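Local atomic coordinates of flagellar hook-associated protein 2 (Helicobacter pylori, PDB entry 6IWY), a protein that caps the tip of the growing flagellar filament, promoting polymerization of flagellin subunits there and keeping them from leaking out unassembled. Residues Asn43-Lys48 with Val125-His130; Leu63-Gln68 with Tyr72-Lys77; Gln87-Ala92 with Tyr110-Asn115. All blocks are in the same frame, centred on the assembly; numbering follows the deposited sequence.

All three contacts are buried, yet they are held together differently. Interaction 2 is the pairing of two neighbouring strands of one sheet, with backbone hydrogen bonds along the strands and apolar side chains on one face. Interactions 1 and 3 have no hydrogen bond between their segments: interaction 1 brings side chains of two different sheets together, and interaction 3 lays one helical isoleucine on a strand. Strands 42-49 and 110-116 are neighbours in one sheet, which ties interaction 1 to interaction 3; strands 126-127 and 61-67 pair in another, which ties it to interaction 2. L63 of interaction 2 packs on both L45 and I89, so the three share one apolar interior.

Interaction 1 of 3, residues Asn43-Lys48 with Val125-His130; sequences NELGAK and VYFGSH
This is a buried van der Waals contact between two antiparallel sheets, an amide and a leucine meeting an aromatic ring where strand 42-49 faces the short strand 126-127. The two backbones stay well apart, no hydrogen bond joins them, and the ring of F127 fills much of the distance. With CG anti to its carbonyl carbon (chi1 -65°), F127 directs its ring at strand 42-49. N43 reaches the ring from the opposite direction and meets it at the edge: its CG lies near the ring plane, 4.0 Å from F127 CE1, and its amide stands almost upright to the ring, the planes 85° apart. L45 comes in obliquely, its CD1 4.3 Å from F127 CE2. It lies on one side of the ring plane, whereas CG1 of V125, two residues before F127, lies on the other. V125 also meets the amide directly, its CB 3.8 Å from N43 ND2. In the fold, strand 42-49 runs between strands 110-116 and 359-361, while strand 126-127 is an edge strand of another sheet, next to strand 61-67, so the contact joins two sheets of this fragment of the cap protein, richer in strand than in helix. The buried amide of N43 is satisfied from its own side of the boundary: ND2 gives hydrogen bonds to D41 OD1 and V114 O, and OD1 accepts one from N361 ND2. Three bonds therefore fix the rotation of the amide that meets the edge of F127. V125 packs on F65 and T67 of strand 61-67, and L45 leans on L63 of the same strand.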
# COMPACT_ATOMS: atom_id res chain seq x y z
N ASN A 43 10.25 5.93 -5.94
CA ASN A 43 9.67 6.55 -4.76
C ASN A 43 10.71 6.82 -3.73
O ASN A 43 11.68 6.03 -3.58
CB ASN A 43 8.69 5.60 -4.10
CG ASN A 43 7.61 5.19 -5.03
OD1 ASN A 43 6.70 5.97 -5.31
ND2 ASN A 43 7.68 3.97 -5.51
N GLU A 44 10.51 7.90 -3.00
CA GLU A 44 11.28 8.13 -1.81
C GLU A 44 10.45 7.59 -0.69
O GLU A 44 9.26 7.79 -0.68
CB GLU A 44 11.50 9.61 -1.58
CG GLU A 44 12.45 10.25 -2.54
CD GLU A 44 12.36 11.73 -2.48
OE1 GLU A 44 11.55 12.22 -1.66
OE2 GLU A 44 13.06 12.40 -3.26
N LEU A 45 11.08 6.93 0.26
CA LEU A 45 10.39 6.48 1.46
C LEU A 45 11.28 6.79 2.67
O LEU A 45 12.45 6.44 2.68
CB LEU A 45 10.12 4.97 1.35
CG LEU A 45 9.57 4.23 2.57
CD1 LEU A 45 8.07 4.49 2.72
CD2 LEU A 45 9.86 2.72 2.52
N GLY A 46 10.74 7.45 3.69
CA GLY A 46 11.44 7.60 4.94
C GLY A 46 12.15 8.92 4.95
O GLY A 46 12.09 9.66 3.96
N ALA A 47 12.83 9.20 6.06
CA ALA A 47 13.36 10.53 6.35
C ALA A 47 14.77 10.63 5.79
O ALA A 47 15.22 9.71 5.13
CB ALA A 47 13.34 10.82 7.84
N LYS A 48 15.44 11.76 6.03
CA LYS A 48 16.82 11.93 5.65
C LYS A 48 17.74 11.37 6.73
O LYS A 48 17.53 11.63 7.92
CB LYS A 48 17.13 13.42 5.49
CG LYS A 48 16.18 14.24 4.56
CD LYS A 48 16.25 13.76 3.08
CE LYS A 48 17.59 14.14 2.43
NZ LYS A 48 17.84 15.57 2.55
N VAL A 125 3.73 1.47 -7.19
CA VAL A 125 3.76 1.00 -5.81
C VAL A 125 2.77 1.80 -4.95
O VAL A 125 2.86 2.99 -4.82
CB VAL A 125 5.14 1.11 -5.20
CG1 VAL A 125 5.06 0.72 -3.76
CG2 VAL A 125 6.14 0.20 -5.89
N TYR A 126 1.81 1.12 -4.35
CA TYR A 126 0.82 1.79 -3.54
C TYR A 126 1.15 1.43 -2.13
O TYR A 126 1.06 0.28 -1.78
CB TYR A 126 -0.58 1.36 -3.91
CG TYR A 126 -0.97 1.86 -5.26
CD1 TYR A 126 -0.90 1.05 -6.38
CD2 TYR A 126 -1.36 3.16 -5.43
CE1 TYR A 126 -1.24 1.54 -7.64
CE2 TYR A 126 -1.70 3.66 -6.66
CZ TYR A 126 -1.63 2.85 -7.77
OH TYR A 126 -1.98 3.38 -8.99
N PHE A 127 1.54 2.41 -1.32
CA PHE A 127 1.87 2.16 0.07
C PHE A 127 0.59 2.16 0.87
O PHE A 127 -0.35 2.82 0.49
CB PHE A 127 2.83 3.24 0.59
CG PHE A 127 4.15 3.20 -0.08
CD1 PHE A 127 4.45 4.08 -1.10
CD2 PHE A 127 5.08 2.25 0.27
CE1 PHE A 127 5.66 4.02 -1.74
CE2 PHE A 127 6.29 2.16 -0.36
CZ PHE A 127 6.59 3.04 -1.38
N GLY A 128 0.57 1.37 1.94
CA GLY A 128 -0.56 1.35 2.86
C GLY A 128 -1.65 0.41 2.38
O GLY A 128 -1.36 -0.68 1.91
N SER A 129 -2.90 0.87 2.44
CA SER A 129 -4.04 0.11 2.05
C SER A 129 -4.69 0.56 0.73
O SER A 129 -4.56 1.68 0.28
CB SER A 129 -5.07 0.23 3.15
OG SER A 129 -5.07 1.54 3.68
N HIS A 130 -5.45 -0.35 0.13
CA HIS A 130 -6.05 -0.07 -1.16
C HIS A 130 -7.24 -1.00 -1.41
O HIS A 130 -7.26 -2.10 -0.91
CB HIS A 130 -5.01 -0.28 -2.24
CG HIS A 130 -4.62 -1.71 -2.41
ND1 HIS A 130 -5.35 -2.59 -3.19
CD2 HIS A 130 -3.61 -2.42 -1.86
CE1 HIS A 130 -4.77 -3.78 -3.14
NE2 HIS A 130 -3.71 -3.70 -2.34

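Interaction 2 of 3, residues Leu63-Gln68 with Tyr72-Lys77; sequences LKFYTQ and YAVNIK
L63 O is gripped twice from strand 72-76: V74 N gives it a hydrogen bond of 2.9 Å, and the CA-H of A73 adds a weaker contact, CA to O 3.4 Å. The two segments are the antiparallel arms of a beta hairpin, strands 61-67 and 70-76. L63 with V74 and F65 with Y72 form the hydrogen-bonded pairs, and K64 with A73 the non-hydrogen-bonded pair between them. Y72 O repeats the pattern, accepting from F65 N and facing the CA-H of K64. In the F65-Y72 pair the bond from Y72 N to F65 O is the straighter, 2.8 Å long with 173° at the hydrogen. L63, F65, Y72 and V74 all sit on one face of the hairpin. There F65 holds its CG between its backbone N and carbonyl carbon (chi1 54°), which lays the ring across towards the partner strand. Y72 CB rests over one ring face, and V74 CG2 comes obliquely to the rim on the same side of the ring, 3.6 Å from F65 CE2. The F65 and Y72 ring planes are inclined by 32°, with F65 CE1 3.7 Å from Y72 CD2. L63 and V74 run side by side, pointing the same way. Helix 82-92 lies along this face, where I89 meets L63 and S88 and A92 meet V74. T67 OG1 is taken up by the carbonyl of R124, while its methyl CG2 turns to the tyrosine and lies 4.0 Å from Y72 CE2.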
# COMPACT_ATOMS: atom_id res chain seq x y z
N LEU A 63 6.50 -2.61 6.95
CA LEU A 63 6.26 -1.72 5.84
C LEU A 63 5.34 -2.45 4.89
O LEU A 63 5.68 -3.50 4.41
CB LEU A 63 7.53 -1.33 5.12
CG LEU A 63 7.38 -0.58 3.79
CD1 LEU A 63 6.86 0.80 4.00
CD2 LEU A 63 8.71 -0.54 3.07
N LYS A 64 4.17 -1.86 4.65
CA LYS A 64 3.15 -2.43 3.78
C LYS A 64 3.12 -1.71 2.44
O LYS A 64 2.96 -0.48 2.40
CB LYS A 64 1.77 -2.23 4.42
CG LYS A 64 1.32 -3.36 5.34
CD LYS A 64 0.02 -3.01 6.11
CE LYS A 64 -1.21 -2.85 5.20
NZ LYS A 64 -2.54 -3.10 5.89
N PHE A 65 3.22 -2.44 1.35
CA PHE A 65 2.90 -1.84 0.05
C PHE A 65 2.43 -2.90 -0.90
O PHE A 65 2.58 -4.08 -0.61
CB PHE A 65 4.10 -1.08 -0.53
CG PHE A 65 5.33 -1.90 -0.62
CD1 PHE A 65 5.54 -2.74 -1.70
CD2 PHE A 65 6.26 -1.87 0.40
CE1 PHE A 65 6.67 -3.53 -1.78
CE2 PHE A 65 7.40 -2.67 0.34
CZ PHE A 65 7.60 -3.50 -0.76
N TYR A 66 1.90 -2.46 -2.03
CA TYR A 66 1.22 -3.31 -3.01
C TYR A 66 1.64 -2.96 -4.43
O TYR A 66 1.55 -1.81 -4.85
CB TYR A 66 -0.28 -3.14 -2.90
CG TYR A 66 -1.10 -3.73 -4.01
CD1 TYR A 66 -1.46 -5.10 -4.02
CD2 TYR A 66 -1.60 -2.92 -5.03
CE1 TYR A 66 -2.28 -5.65 -5.05
CE2 TYR A 66 -2.42 -3.46 -6.06
CZ TYR A 66 -2.75 -4.81 -6.06
OH TYR A 66 -3.54 -5.34 -7.06
N THR A 67 2.07 -3.97 -5.18
CA THR A 67 2.45 -3.80 -6.56
C THR A 67 2.45 -5.16 -7.23
O THR A 67 2.44 -6.20 -6.55
CB THR A 67 3.80 -3.12 -6.64
OG1 THR A 67 3.95 -2.53 -7.94
CG2 THR A 67 4.96 -4.08 -6.35
N GLN A 68 2.43 -5.16 -8.56
CA GLN A 68 2.35 -6.42 -9.33
C GLN A 68 1.28 -7.34 -8.76
O GLN A 68 1.46 -8.54 -8.66
CB GLN A 68 3.72 -7.15 -9.33
N TYR A 72 2.80 -6.83 -0.10
CA TYR A 72 3.98 -7.23 0.64
C TYR A 72 3.98 -6.57 2.01
O TYR A 72 3.55 -5.44 2.17
CB TYR A 72 5.27 -6.85 -0.07
CG TYR A 72 5.46 -7.40 -1.47
CD1 TYR A 72 6.20 -8.56 -1.69
CD2 TYR A 72 4.93 -6.74 -2.57
CE1 TYR A 72 6.38 -9.04 -2.96
CE2 TYR A 72 5.09 -7.22 -3.83
CZ TYR A 72 5.82 -8.36 -4.03
OH TYR A 72 5.99 -8.82 -5.31
N ALA A 73 4.46 -7.30 3.00
CA ALA A 73 4.69 -6.78 4.33
C ALA A 73 6.17 -7.09 4.68
O ALA A 73 6.54 -8.25 4.92
CB ALA A 73 3.72 -7.44 5.32
N VAL A 74 7.00 -6.06 4.65
CA VAL A 74 8.40 -6.15 5.03
C VAL A 74 8.47 -5.94 6.54
O VAL A 74 7.94 -4.96 7.06
CB VAL A 74 9.23 -5.05 4.36
CG1 VAL A 74 10.70 -5.46 4.26
CG2 VAL A 74 8.66 -4.69 2.98
N ASN A 75 9.08 -6.88 7.25
CA ASN A 75 9.21 -6.76 8.69
C ASN A 75 10.40 -5.90 8.95
O ASN A 75 11.40 -6.00 8.25
CB ASN A 75 9.44 -8.10 9.32
CG ASN A 75 8.34 -9.08 8.99
OD1 ASN A 75 8.61 -10.18 8.50
ND2 ASN A 75 7.10 -8.70 9.25
N ILE A 76 10.31 -5.02 9.94
CA ILE A 76 11.43 -4.17 10.29
C ILE A 76 11.68 -4.34 11.79
O ILE A 76 10.73 -4.33 12.58
CB ILE A 76 11.11 -2.75 9.91
CG1 ILE A 76 10.80 -2.69 8.41
CG2 ILE A 76 12.24 -1.85 10.31
CD1 ILE A 76 11.08 -1.37 7.76
N LYS A 77 12.93 -4.54 12.19
CA LYS A 77 13.20 -4.85 13.60
C LYS A 77 13.72 -3.61 14.31
O LYS A 77 14.33 -2.76 13.71
CB LYS A 77 14.20 -6.02 13.75
CG LYS A 77 13.80 -7.31 13.05
CD LYS A 77 12.56 -7.92 13.68
CE LYS A 77 11.94 -9.02 12.85
NZ LYS A 77 10.64 -9.42 13.44

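Interaction 3 of 3, residues Gln87-Ala92 with Tyr110-Asn115; sequences QSITDA and YQLMVN
Helix 87-92 lies beside strand 110-115 with the backbones well separated, the nearest CA atoms being those of I89 and V114, 8.0 Å apart. One helical side chain bridges this distance. I89 carries CG1 anti to its carbonyl carbon and then extends (chi2 171°), which sends CD1 out to the strand. That methyl touches V114 CG2 at 3.9 Å, the two side chains crossing at about a right angle, and L112 CD2 at 4.2 Å. L112 and V114 alternate with M113, whose side chain leaves from the other side of the strand, so the helix meets alternate residues of one sheet face. The contact is wholly apolar, and no hydrogen bond joins the two segments. One turn of helix is braced on its outer surface by Q87, whose NE2 gives a hydrogen bond to D91 OD1 (3.0 Å, 162° at the hydrogen); the donor stands above the carboxylate plane. On the strand, Q111 NE2 folds back to the carbonyl of L112, 2.9 Å from its O, and also bonds G46 O of the neighbouring strand 42-49, holding the buried amide between two carbonyls. Other residues of the helix widen the apolar patch, V85 and A86 packing on L112. The helix leads into strand 97-103, which T90 OG1 reaches through G99 N and which pairs with strand 110-116. The result is helix-on-sheet packing of the alpha+beta kind: the helix lies on one face of this antiparallel sheet, also touches L63 and V74 of the hairpin 61-67/70-76, and is followed in the chain by the hairpin 97-103/110-116.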
# COMPACT_ATOMS: atom_id res chain seq x y z
N GLN A 87 17.99 -3.25 2.18
CA GLN A 87 18.23 -4.60 1.73
C GLN A 87 17.03 -5.52 2.01
O GLN A 87 16.71 -6.51 1.25
CB GLN A 87 19.41 -5.22 2.46
CG GLN A 87 19.75 -6.65 1.97
CD GLN A 87 20.31 -6.67 0.55
OE1 GLN A 87 21.18 -5.88 0.22
NE2 GLN A 87 19.79 -7.56 -0.31
N SER A 88 16.38 -5.22 3.14
CA SER A 88 15.31 -6.07 3.56
C SER A 88 14.13 -5.87 2.61
O SER A 88 13.40 -6.82 2.38
CB SER A 88 14.98 -5.84 5.04
OG SER A 88 14.02 -4.84 5.23
N ILE A 89 13.96 -4.67 2.02
CA ILE A 89 12.93 -4.44 0.99
C ILE A 89 13.20 -5.30 -0.22
O ILE A 89 12.32 -6.01 -0.71
CB ILE A 89 12.83 -2.97 0.54
CG1 ILE A 89 12.18 -2.14 1.63
CG2 ILE A 89 12.03 -2.86 -0.76
CD1 ILE A 89 12.24 -0.68 1.37
N THR A 90 14.44 -5.24 -0.68
CA THR A 90 14.91 -6.11 -1.76
C THR A 90 14.72 -7.62 -1.49
O THR A 90 14.29 -8.39 -2.38
CB THR A 90 16.41 -5.88 -1.97
OG1 THR A 90 16.64 -4.46 -2.17
CG2 THR A 90 16.92 -6.70 -3.14
N ASP A 91 15.04 -8.04 -0.27
CA ASP A 91 14.90 -9.46 0.12
C ASP A 91 13.43 -9.90 0.29
O ASP A 91 13.07 -11.01 -0.08
CB ASP A 91 15.68 -9.76 1.42
CG ASP A 91 17.24 -9.78 1.23
OD1 ASP A 91 17.81 -9.73 0.09
OD2 ASP A 91 17.91 -9.90 2.27
N ALA A 92 12.59 -9.06 0.87
CA ALA A 92 11.16 -9.38 0.96
C ALA A 92 10.55 -9.67 -0.42
O ALA A 92 9.75 -10.59 -0.56
CB ALA A 92 10.38 -8.26 1.64
N TYR A 110 21.33 11.07 2.78
CA TYR A 110 20.88 9.73 2.43
C TYR A 110 19.38 9.52 2.59
O TYR A 110 18.80 9.73 3.66
CB TYR A 110 21.67 8.70 3.22
CG TYR A 110 23.15 8.70 2.87
CD1 TYR A 110 23.58 8.32 1.61
CD2 TYR A 110 24.10 9.09 3.80
CE1 TYR A 110 24.93 8.32 1.27
CE2 TYR A 110 25.47 9.10 3.48
CZ TYR A 110 25.88 8.70 2.22
OH TYR A 110 27.22 8.70 1.88
N GLN A 111 18.76 9.07 1.51
CA GLN A 111 17.31 8.94 1.43
C GLN A 111 16.99 7.59 0.86
O GLN A 111 17.60 7.17 -0.11
CB GLN A 111 16.76 10.00 0.50
CG GLN A 111 15.39 9.73 -0.02
CD GLN A 111 14.32 9.94 1.00
OE1 GLN A 111 14.08 11.08 1.42
NE2 GLN A 111 13.62 8.86 1.37
N LEU A 112 16.01 6.91 1.44
CA LEU A 112 15.70 5.56 1.01
C LEU A 112 14.83 5.69 -0.22
O LEU A 112 13.87 6.45 -0.24
CB LEU A 112 15.00 4.80 2.14
CG LEU A 112 14.57 3.34 1.93
CD1 LEU A 112 15.76 2.46 1.68
CD2 LEU A 112 13.77 2.83 3.13
N MET A 113 15.20 4.97 -1.27
CA MET A 113 14.38 4.92 -2.48
C MET A 113 13.85 3.52 -2.58
O MET A 113 14.49 2.59 -2.15
CB MET A 113 15.20 5.21 -3.73
CG MET A 113 16.00 6.50 -3.67
SD MET A 113 14.93 7.94 -3.63
CE MET A 113 14.19 7.92 -5.26
N VAL A 114 12.65 3.41 -3.15
CA VAL A 114 11.97 2.14 -3.40
C VAL A 114 11.57 2.21 -4.85
O VAL A 114 10.67 2.96 -5.21
CB VAL A 114 10.70 2.01 -2.55
CG1 VAL A 114 10.01 0.69 -2.81
CG2 VAL A 114 11.05 2.17 -1.09
N ASN A 115 12.29 1.48 -5.69
CA ASN A 115 12.11 1.53 -7.13
C ASN A 115 11.78 0.15 -7.69
O ASN A 115 12.40 -0.83 -7.26
CB ASN A 115 13.40 2.03 -7.80
CG ASN A 115 13.84 3.42 -7.30
OD1 ASN A 115 13.11 4.09 -6.56
ND2 ASN A 115 15.03 3.84 -7.71